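Local coordinates for pyrrolysyl-tRNA synthetase (Desulfitobacterium hafniense, PDB 3DSQ), which probably attaches pyrrolysine to its cognate tRNA in an ATP-dependent reaction, as a class II aminoacyl-tRNA synthetase that forms a homodimer, at residues His85-Val90 with Ala195-Glu200; Thr137-Leu142 with Asn176-Gly181; Pro149-Glu154 with His188-Asp193. One frame throughout, in Å; residues are numbered along the deposited sequence.

Contact 1 of 3, residues His85-Val90 with Ala195-Glu200; sequences HQQGFV and ARWVLE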
loop_
_atom_site.group_PDB
_atom_site.type_symbol
_atom_site.label_atom_id
_atom_site.label_comp_id
_atom_site.label_asym_id
_atom_site.label_seq_id
_atom_site.Cartn_x
_atom_site.Cartn_y
_atom_site.Cartn_z
ATOM N N HIS B 85 13.779 -8.746 -6.971
ATOM C CA HIS B 85 14.544 -9.337 -5.881
ATOM C C HIS B 85 15.535 -10.308 -6.526
ATOM O O HIS B 85 16.673 -10.452 -6.075
ATOM C CB HIS B 85 13.618 -10.112 -4.939
ATOM C CG HIS B 85 12.652 -9.253 -4.186
ATOM N ND1 HIS B 85 11.473 -9.744 -3.667
ATOM C CD2 HIS B 85 12.703 -7.945 -3.835
ATOM C CE1 HIS B 85 10.836 -8.774 -3.032
ATOM N NE2 HIS B 85 11.563 -7.674 -3.119
ATOM N N GLN B 86 15.087 -10.960 -7.597
ATOM C CA GLN B 86 15.909 -11.930 -8.317
ATOM C C GLN B 86 17.016 -11.234 -9.096
ATOM O O GLN B 86 17.949 -11.880 -9.574
ATOM C CB GLN B 86 15.035 -12.767 -9.262
ATOM C CG GLN B 86 13.880 -13.454 -8.550
ATOM C CD GLN B 86 13.143 -14.462 -9.418
ATOM O OE1 GLN B 86 13.030 -14.292 -10.633
ATOM N NE2 GLN B 86 12.622 -15.512 -8.791
ATOM N N GLN B 87 16.915 -9.915 -9.219
ATOM C CA GLN B 87 17.925 -9.138 -9.921
ATOM C C GLN B 87 18.737 -8.333 -8.916
ATOM O O GLN B 87 19.399 -7.356 -9.266
ATOM C CB GLN B 87 17.267 -8.208 -10.933
ATOM C CG GLN B 87 16.398 -8.946 -11.940
ATOM C CD GLN B 87 17.203 -9.836 -12.874
ATOM O OE1 GLN B 87 16.657 -10.730 -13.523
ATOM N NE2 GLN B 87 18.500 -9.588 -12.953
ATOM N N GLY B 88 18.667 -8.745 -7.655
ATOM C CA GLY B 88 19.426 -8.079 -6.613
ATOM C C GLY B 88 18.902 -6.757 -6.076
ATOM O O GLY B 88 19.555 -6.150 -5.224
ATOM N N PHE B 89 17.744 -6.305 -6.554
ATOM C CA PHE B 89 17.179 -5.047 -6.076
ATOM C C PHE B 89 16.612 -5.182 -4.671
ATOM O O PHE B 89 15.884 -6.125 -4.368
ATOM C CB PHE B 89 16.068 -4.549 -7.005
ATOM C CG PHE B 89 16.565 -3.982 -8.296
ATOM C CD1 PHE B 89 16.880 -4.815 -9.364
ATOM C CD2 PHE B 89 16.719 -2.610 -8.446
ATOM C CE1 PHE B 89 17.338 -4.289 -10.560
ATOM C CE2 PHE B 89 17.179 -2.068 -9.641
ATOM C CZ PHE B 89 17.488 -2.910 -10.703
ATOM N N VAL B 90 16.953 -4.227 -3.813
ATOM C CA VAL B 90 16.474 -4.226 -2.437
ATOM C C VAL B 90 15.204 -3.390 -2.349
ATOM O O VAL B 90 15.220 -2.203 -2.661
ATOM C CB VAL B 90 17.512 -3.616 -1.490
ATOM C CG1 VAL B 90 16.891 -3.415 -0.102
ATOM C CG2 VAL B 90 18.747 -4.526 -1.419
ATOM N N ALA B 195 13.453 -1.762 -17.696
ATOM C CA ALA B 195 12.186 -1.776 -18.416
ATOM C C ALA B 195 11.805 -3.209 -18.792
ATOM O O ALA B 195 10.685 -3.665 -18.530
ATOM C CB ALA B 195 12.295 -0.925 -19.660
ATOM N N ARG B 196 12.750 -3.919 -19.398
ATOM C CA ARG B 196 12.523 -5.297 -19.812
ATOM C C ARG B 196 12.181 -6.210 -18.645
ATOM O O ARG B 196 11.225 -6.980 -18.728
ATOM C CB ARG B 196 13.750 -5.820 -20.567
ATOM C CG ARG B 196 13.964 -5.122 -21.903
ATOM C CD ARG B 196 15.304 -5.480 -22.519
ATOM N NE ARG B 196 15.478 -4.873 -23.835
ATOM C CZ ARG B 196 16.649 -4.747 -24.452
ATOM N NH1 ARG B 196 17.757 -5.186 -23.873
ATOM N NH2 ARG B 196 16.711 -4.180 -25.648
ATOM N N TRP B 197 12.946 -6.128 -17.559
ATOM C CA TRP B 197 12.678 -6.961 -16.388
ATOM C C TRP B 197 11.252 -6.747 -15.902
ATOM O O TRP B 197 10.521 -7.700 -15.625
ATOM C CB TRP B 197 13.623 -6.626 -15.228
ATOM C CG TRP B 197 15.042 -7.067 -15.404
ATOM C CD1 TRP B 197 15.479 -8.257 -15.917
ATOM C CD2 TRP B 197 16.217 -6.340 -15.016
ATOM N NE1 TRP B 197 16.851 -8.316 -15.872
ATOM C CE2 TRP B 197 17.331 -7.154 -15.325
ATOM C CE3 TRP B 197 16.436 -5.081 -14.436
ATOM C CZ2 TRP B 197 18.647 -6.750 -15.076
ATOM C CZ3 TRP B 197 17.747 -4.678 -14.189
ATOM C CH2 TRP B 197 18.836 -5.515 -14.510
ATOM N N VAL B 198 10.873 -5.479 -15.792
ATOM C CA VAL B 198 9.550 -5.103 -15.323
ATOM C C VAL B 198 8.429 -5.486 -16.285
ATOM O O VAL B 198 7.468 -6.162 -15.900
ATOM C CB VAL B 198 9.484 -3.582 -15.052
ATOM C CG1 VAL B 198 8.060 -3.174 -14.702
ATOM C CG2 VAL B 198 10.424 -3.225 -13.908
ATOM N N LEU B 199 8.553 -5.055 -17.534
ATOM C CA LEU B 199 7.532 -5.351 -18.522
ATOM C C LEU B 199 7.370 -6.850 -18.747
ATOM O O LEU B 199 6.273 -7.322 -19.048
ATOM C CB LEU B 199 7.855 -4.628 -19.826
ATOM C CG LEU B 199 7.821 -3.105 -19.664
ATOM C CD1 LEU B 199 8.321 -2.435 -20.921
ATOM C CD2 LEU B 199 6.402 -2.656 -19.339
ATOM N N GLU B 200 8.452 -7.605 -18.586
ATOM C CA GLU B 200 8.368 -9.046 -18.769
ATOM C C GLU B 200 7.596 -9.646 -17.603
ATOM O O GLU B 200 6.732 -10.506 -17.788
ATOM C CB GLU B 200 9.758 -9.677 -18.843
ATOM C CG GLU B 200 9.716 -11.190 -19.015
ATOM C CD GLU B 200 8.950 -11.626 -20.261
ATOM O OE1 GLU B 200 8.584 -12.819 -20.349
ATOM O OE2 GLU B 200 8.715 -10.785 -21.158
#

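Contact 2 of 3, residues Thr137-Leu142 with Asn176-Gly181; sequences TLWREL and NLTELG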
loop_
_atom_site.group_PDB
_atom_site.type_symbol
_atom_site.label_atom_id
_atom_site.label_comp_id
_atom_site.label_asym_id
_atom_site.label_seq_id
_atom_site.Cartn_x
_atom_site.Cartn_y
_atom_site.Cartn_z
ATOM N N THR B 137 16.661 10.118 -0.353
ATOM C CA THR B 137 17.080 10.080 1.039
ATOM C C THR B 137 17.776 8.756 1.349
ATOM O O THR B 137 18.880 8.738 1.896
ATOM C CB THR B 137 15.855 10.294 1.964
ATOM O OG1 THR B 137 15.275 11.577 1.679
ATOM C CG2 THR B 137 16.253 10.251 3.433
ATOM N N LEU B 138 17.142 7.646 0.984
ATOM C CA LEU B 138 17.735 6.334 1.226
ATOM C C LEU B 138 19.061 6.176 0.484
ATOM O O LEU B 138 19.974 5.510 0.965
ATOM C CB LEU B 138 16.765 5.221 0.821
ATOM C CG LEU B 138 15.536 5.063 1.722
ATOM C CD1 LEU B 138 14.888 3.706 1.484
ATOM C CD2 LEU B 138 15.957 5.168 3.169
ATOM N N TRP B 139 19.166 6.778 -0.697
ATOM C CA TRP B 139 20.414 6.709 -1.447
ATOM C C TRP B 139 21.531 7.277 -0.594
ATOM O O TRP B 139 22.550 6.620 -0.352
ATOM C CB TRP B 139 20.335 7.531 -2.727
ATOM C CG TRP B 139 19.721 6.834 -3.889
ATOM C CD1 TRP B 139 19.320 5.525 -3.960
ATOM C CD2 TRP B 139 19.437 7.412 -5.164
ATOM N NE1 TRP B 139 18.803 5.258 -5.205
ATOM C CE2 TRP B 139 18.862 6.397 -5.964
ATOM C CE3 TRP B 139 19.611 8.690 -5.710
ATOM C CZ2 TRP B 139 18.459 6.624 -7.286
ATOM C CZ3 TRP B 139 19.212 8.916 -7.017
ATOM C CH2 TRP B 139 18.641 7.885 -7.793
ATOM N N ARG B 140 21.323 8.508 -0.138
ATOM C CA ARG B 140 22.306 9.208 0.676
ATOM C C ARG B 140 22.719 8.423 1.908
ATOM O O ARG B 140 23.868 8.495 2.322
ATOM C CB ARG B 140 21.774 10.580 1.112
ATOM C CG ARG B 140 22.797 11.364 1.923
ATOM C CD ARG B 140 22.181 12.501 2.726
ATOM N NE ARG B 140 21.558 13.512 1.878
ATOM C CZ ARG B 140 21.191 14.719 2.299
ATOM N NH1 ARG B 140 21.387 15.075 3.562
ATOM N NH2 ARG B 140 20.627 15.574 1.456
ATOM N N GLU B 141 21.784 7.686 2.506
ATOM C CA GLU B 141 22.091 6.902 3.704
ATOM C C GLU B 141 22.795 5.589 3.353
ATOM O O GLU B 141 23.823 5.247 3.938
ATOM C CB GLU B 141 20.810 6.575 4.484
ATOM C CG GLU B 141 20.012 7.776 4.980
ATOM C CD GLU B 141 20.755 8.591 6.020
ATOM O OE1 GLU B 141 21.189 8.015 7.044
ATOM O OE2 GLU B 141 20.904 9.813 5.815
ATOM N N LEU B 142 22.236 4.856 2.397
ATOM C CA LEU B 142 22.798 3.574 1.996
ATOM C C LEU B 142 24.186 3.656 1.360
ATOM O O LEU B 142 25.009 2.758 1.553
ATOM C CB LEU B 142 21.819 2.853 1.059
ATOM C CG LEU B 142 20.514 2.425 1.749
ATOM C CD1 LEU B 142 19.617 1.692 0.769
ATOM C CD2 LEU B 142 20.836 1.534 2.952
ATOM N N ASN B 176 9.033 2.256 -8.534
ATOM C CA ASN B 176 10.139 3.095 -8.946
ATOM C C ASN B 176 11.391 2.327 -8.615
ATOM O O ASN B 176 11.700 2.146 -7.448
ATOM C CB ASN B 176 10.134 4.426 -8.187
ATOM C CG ASN B 176 11.087 5.441 -8.788
ATOM O OD1 ASN B 176 12.193 5.103 -9.216
ATOM N ND2 ASN B 176 10.666 6.700 -8.811
ATOM N N LEU B 177 12.095 1.847 -9.637
ATOM C CA LEU B 177 13.324 1.115 -9.386
ATOM C C LEU B 177 14.511 1.961 -9.793
ATOM O O LEU B 177 14.446 2.738 -10.740
ATOM C CB LEU B 177 13.333 -0.244 -10.099
ATOM C CG LEU B 177 13.001 -0.462 -11.571
ATOM C CD1 LEU B 177 13.609 0.605 -12.443
ATOM C CD2 LEU B 177 13.538 -1.847 -11.953
ATOM N N THR B 178 15.603 1.801 -9.066
ATOM C CA THR B 178 16.775 2.615 -9.318
ATOM C C THR B 178 18.067 1.893 -9.046
ATOM O O THR B 178 18.098 0.876 -8.366
ATOM C CB THR B 178 16.786 3.834 -8.390
ATOM O OG1 THR B 178 17.012 3.379 -7.047
ATOM C CG2 THR B 178 15.444 4.567 -8.434
ATOM N N GLU B 179 19.140 2.455 -9.586
ATOM C CA GLU B 179 20.477 1.940 -9.373
ATOM C C GLU B 179 21.345 3.174 -9.207
ATOM O O GLU B 179 21.335 4.063 -10.051
ATOM C CB GLU B 179 20.979 1.107 -10.560
ATOM C CG GLU B 179 22.368 0.520 -10.308
ATOM C CD GLU B 179 22.857 -0.381 -11.431
ATOM O OE1 GLU B 179 23.184 0.140 -12.515
ATOM O OE2 GLU B 179 22.911 -1.614 -11.227
ATOM N N LEU B 180 22.054 3.230 -8.090
ATOM C CA LEU B 180 22.950 4.335 -7.785
ATOM C C LEU B 180 24.371 3.829 -7.991
ATOM O O LEU B 180 24.774 2.842 -7.375
ATOM C CB LEU B 180 22.780 4.771 -6.332
ATOM C CG LEU B 180 23.787 5.786 -5.788
ATOM C CD1 LEU B 180 23.515 7.169 -6.374
ATOM C CD2 LEU B 180 23.672 5.824 -4.275
ATOM N N GLY B 181 25.122 4.507 -8.852
ATOM C CA GLY B 181 26.490 4.102 -9.113
ATOM C C GLY B 181 26.632 3.444 -10.473
ATOM O O GLY B 181 27.616 2.756 -10.743
#

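Contact 3 of 3, residues Pro149-Glu154 with His188-Asp193; sequences PIRIFE and HQRLED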
loop_
_atom_site.group_PDB
_atom_site.type_symbol
_atom_site.label_atom_id
_atom_site.label_comp_id
_atom_site.label_asym_id
_atom_site.label_seq_id
_atom_site.Cartn_x
_atom_site.Cartn_y
_atom_site.Cartn_z
ATOM N N PRO B 149 27.457 -0.513 -7.285
ATOM C CA PRO B 149 26.140 0.114 -7.469
ATOM C C PRO B 149 25.094 -0.350 -6.446
ATOM O O PRO B 149 25.042 -1.527 -6.080
ATOM C CB PRO B 149 25.770 -0.290 -8.892
ATOM C CG PRO B 149 26.336 -1.684 -8.982
ATOM C CD PRO B 149 27.702 -1.535 -8.321
ATOM N N ILE B 150 24.266 0.582 -5.993
ATOM C CA ILE B 150 23.215 0.284 -5.027
ATOM C C ILE B 150 21.861 0.207 -5.740
ATOM O O ILE B 150 21.400 1.188 -6.322
ATOM C CB ILE B 150 23.158 1.373 -3.926
ATOM C CG1 ILE B 150 24.382 1.248 -3.009
ATOM C CG2 ILE B 150 21.865 1.246 -3.126
ATOM C CD1 ILE B 150 24.533 2.390 -2.015
ATOM N N ARG B 151 21.234 -0.964 -5.690
ATOM C CA ARG B 151 19.948 -1.180 -6.345
ATOM C C ARG B 151 18.803 -1.151 -5.344
ATOM O O ARG B 151 18.719 -1.994 -4.452
ATOM C CB ARG B 151 19.961 -2.515 -7.098
ATOM C CG ARG B 151 20.886 -2.493 -8.289
ATOM C CD ARG B 151 20.762 -3.732 -9.162
ATOM N NE ARG B 151 21.323 -3.458 -10.483
ATOM C CZ ARG B 151 21.420 -4.347 -11.466
ATOM N NH1 ARG B 151 20.993 -5.593 -11.294
ATOM N NH2 ARG B 151 21.943 -3.978 -12.627
ATOM N N ILE B 152 17.917 -0.174 -5.513
ATOM C CA ILE B 152 16.782 0.004 -4.618
ATOM C C ILE B 152 15.472 0.296 -5.363
ATOM O O ILE B 152 15.477 0.934 -6.411
ATOM C CB ILE B 152 17.081 1.170 -3.650
ATOM C CG1 ILE B 152 18.194 0.762 -2.685
ATOM C CG2 ILE B 152 15.828 1.596 -2.921
ATOM C CD1 ILE B 152 17.788 -0.246 -1.660
ATOM N N PHE B 153 14.352 -0.176 -4.825
ATOM C CA PHE B 153 13.061 0.101 -5.442
ATOM C C PHE B 153 11.957 0.087 -4.407
ATOM O O PHE B 153 12.124 -0.467 -3.326
ATOM C CB PHE B 153 12.721 -0.910 -6.547
ATOM C CG PHE B 153 12.236 -2.241 -6.039
ATOM C CD1 PHE B 153 13.132 -3.199 -5.587
ATOM C CD2 PHE B 153 10.874 -2.549 -6.055
ATOM C CE1 PHE B 153 12.684 -4.448 -5.162
ATOM C CE2 PHE B 153 10.413 -3.792 -5.633
ATOM C CZ PHE B 153 11.319 -4.745 -5.185
ATOM N N GLU B 154 10.843 0.735 -4.742
ATOM C CA GLU B 154 9.672 0.771 -3.874
ATOM C C GLU B 154 8.420 0.738 -4.738
ATOM O O GLU B 154 8.382 1.287 -5.834
ATOM C CB GLU B 154 9.653 2.029 -2.970
ATOM C CG GLU B 154 8.427 2.066 -2.009
ATOM C CD GLU B 154 8.483 3.170 -0.937
ATOM O OE1 GLU B 154 7.559 3.226 -0.088
ATOM O OE2 GLU B 154 9.440 3.972 -0.933
ATOM N N HIS B 188 22.034 4.186 -20.292
ATOM C CA HIS B 188 20.978 3.895 -21.258
ATOM C C HIS B 188 20.625 2.405 -21.334
ATOM O O HIS B 188 19.462 2.052 -21.532
ATOM C CB HIS B 188 21.382 4.418 -22.639
ATOM C CG HIS B 188 21.426 5.914 -22.726
ATOM N ND1 HIS B 188 20.291 6.690 -22.817
ATOM C CD2 HIS B 188 22.469 6.777 -22.709
ATOM C CE1 HIS B 188 20.632 7.966 -22.853
ATOM N NE2 HIS B 188 21.948 8.047 -22.788
ATOM N N GLN B 189 21.618 1.536 -21.165
ATOM C CA GLN B 189 21.374 0.093 -21.208
ATOM C C GLN B 189 20.724 -0.410 -19.914
ATOM O O GLN B 189 19.960 -1.371 -19.934
ATOM C CB GLN B 189 22.680 -0.666 -21.476
ATOM C CG GLN B 189 22.579 -2.192 -21.304
ATOM C CD GLN B 189 21.586 -2.854 -22.259
ATOM O OE1 GLN B 189 21.834 -2.965 -23.462
ATOM N NE2 GLN B 189 20.454 -3.294 -21.720
ATOM N N ARG B 190 21.030 0.226 -18.786
ATOM C CA ARG B 190 20.421 -0.175 -17.521
ATOM C C ARG B 190 18.933 0.117 -17.576
ATOM O O ARG B 190 18.111 -0.728 -17.226
ATOM C CB ARG B 190 21.028 0.587 -16.348
ATOM C CG ARG B 190 22.250 -0.058 -15.750
ATOM C CD ARG B 190 21.969 -1.460 -15.229
ATOM N NE ARG B 190 23.042 -1.885 -14.334
ATOM C CZ ARG B 190 24.330 -1.910 -14.666
ATOM N NH1 ARG B 190 24.707 -1.543 -15.881
ATOM N NH2 ARG B 190 25.244 -2.274 -13.773
ATOM N N LEU B 191 18.588 1.326 -18.003
ATOM C CA LEU B 191 17.191 1.705 -18.123
ATOM C C LEU B 191 16.473 0.663 -18.977
ATOM O O LEU B 191 15.352 0.264 -18.663
ATOM C CB LEU B 191 17.066 3.102 -18.742
ATOM C CG LEU B 191 17.421 4.232 -17.758
ATOM C CD1 LEU B 191 17.237 5.587 -18.420
ATOM C CD2 LEU B 191 16.529 4.130 -16.515
ATOM N N GLU B 192 17.124 0.217 -20.052
ATOM C CA GLU B 192 16.542 -0.806 -20.918
ATOM C C GLU B 192 16.337 -2.087 -20.123
ATOM O O GLU B 192 15.252 -2.667 -20.138
ATOM C CB GLU B 192 17.458 -1.118 -22.107
ATOM C CG GLU B 192 17.323 -0.193 -23.303
ATOM C CD GLU B 192 17.942 -0.799 -24.561
ATOM O OE1 GLU B 192 19.152 -1.124 -24.545
ATOM O OE2 GLU B 192 17.214 -0.953 -25.564
ATOM N N ASP B 193 17.387 -2.532 -19.438
ATOM C CA ASP B 193 17.314 -3.746 -18.634
ATOM C C ASP B 193 16.133 -3.680 -17.670
ATOM O O ASP B 193 15.311 -4.596 -17.612
ATOM C CB ASP B 193 18.594 -3.940 -17.819
ATOM C CG ASP B 193 19.830 -4.114 -18.685
ATOM O OD1 ASP B 193 19.729 -4.750 -19.764
ATOM O OD2 ASP B 193 20.908 -3.630 -18.272
#

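Contact 1 of 3, residues His85-Val90 with Ala195-Glu200
Q87 and F89 belong to the turn that ends helix 72-85, and both meet W197 on helix 187-201. The turn is a Schellman motif, with G88 at positive phi. The helix, this turn and the short strand after it are consistent with motif 1 of class II synthetases, a motif that builds the dimer interface. V90 packs on L64 of the second subunit, in keeping with this.

Q87 lies over one face of the indole. Its chain bends at CG (chi2 -67°), which lays the amide over the ring. CG makes a CH-pi contact 3.9 Å from the centroid of the five-membered ring, almost on the ring normal. Beyond it the amide stacks on the indole with the planes 20° apart, and Q87 CD is 3.4 Å from W197 NE1. OE1 also comes near NE1, but the angle is too poor for a hydrogen bond. The amide nitrogen Q87 NE2 is 3.5 Å from W197 CZ2.

F89 comes to the six-membered ring instead. The two rings meet obliquely, their planes at 73°. W197 CZ3 sits at the edge of the F89 ring, 3.7 Å from F89 CE1.

Contact 2 of 3, residues Thr137-Leu142 with Asn176-Gly181
W139 projects from helix 132-142 and meets T178 with its edge and L180 with one face. T178 and L180 lie on strand 171-180, which is consistent with the second strand of class II motif 2. They are two residues apart, so both point to the helix side of the sheet.

The indole N-H points at the threonine hydroxyl. W139 NE1 donates to T178 OG1 over 3.2 Å, with a moderately bent N-H...O angle of 143°. The oxygen is only 10° out of the ring plane. T178 OG1 is also hydrogen-bonded to the carbonyl O of I152 on the neighbouring strand, so two bonds grip this buried hydroxyl. Beside the bond, T178 CB abuts the ring edge at 3.4 Å from W139 CZ2. T178 CG2 follows at 3.8 Å from W139 CZ2.

L180 covers a face of the indole. Its CB makes a CH-pi contact 4.1 Å from the centroid of the W139 five-membered ring, nearly on the ring normal. W139 also meets the rings of Y136 and W250. Replacing this tryptophan by an alanine is likely to leave T178 OG1 without its indole donor and a gap against L180. The helix also touches the second subunit: L138 packs on L285 of that chain.

L180 reaches the root of the tryptophan because its chi1 (171°) swings CG away from the backbone N. There L180 CD2 lies 4.1 Å from W139 CB.

Contact 3 of 3, residues Pro149-Glu154 with His188-Asp193
R151 reaches from strand 150-159 to R190 on helix 187-201. Two arginines thus meet, and the carboxylate of E179 lies beside the pair and is shared by both.

R151 starts with its CB beside the ring of F89. The chain then runs fully extended from CG to NE (chi2 -172°), and CD passes over the face of that phenyl ring. At NE the chain turns polar. The E179 carboxylate lies along the NE and NH2 side of the guanidinium, with OE2 in a salt bridge to NE. NH1 is hydrogen-bonded to the carbonyl O of Q87 and also lies near the indole of W197. Held on these two sides, the guanidinium is probably limited in its rotation.

NH2 forms the tip and faces the helix. R190 NE sits at the edge of the R151 guanidinium, close to its plane, 2.9 Å from R151 NH2. Both are donors, so this is no hydrogen bond. R190 CD is 3.6 Å from R151 NH2. The two guanidinium planes stand at 86°, nearly perpendicular. R190 bends at chi2 (-59°), and its NE forms a salt bridge to E179 OE1. One carboxylate therefore takes an arginine at each oxygen, which probably offsets the close approach of the two positive groups. R190 NH1 has a second acid, E186.

Apart from these two arginines, strand and helix hardly meet here. E179, on the neighbouring strand 171-180, bridges them. That strand is part of the mostly antiparallel sheet that, flanked by helices, forms the class II synthetase catalytic core.

Overall arrangement
From the N terminus, the chain first meets these contacts at the end of helix 72-85. Contact 1 closes the longest loop, from 85-90 to 195-200, and the other two lie within it. Contact 2 opens on helix 132-142. Contact 3 opens next, on strand 150-159, before contact 2 closes on strand 171-180, so the two cross. Contact 3 then closes on helix 187-201, just ahead of the end of contact 1. Strands 150-159 and 171-180 are antiparallel neighbours in the central sheet. Together the contacts tie the helix 72-85 turn, both strands and helix 187-201 into one core, with helix 132-142 joined at contact 2. Contacts 1 and 2 also touch the second subunit.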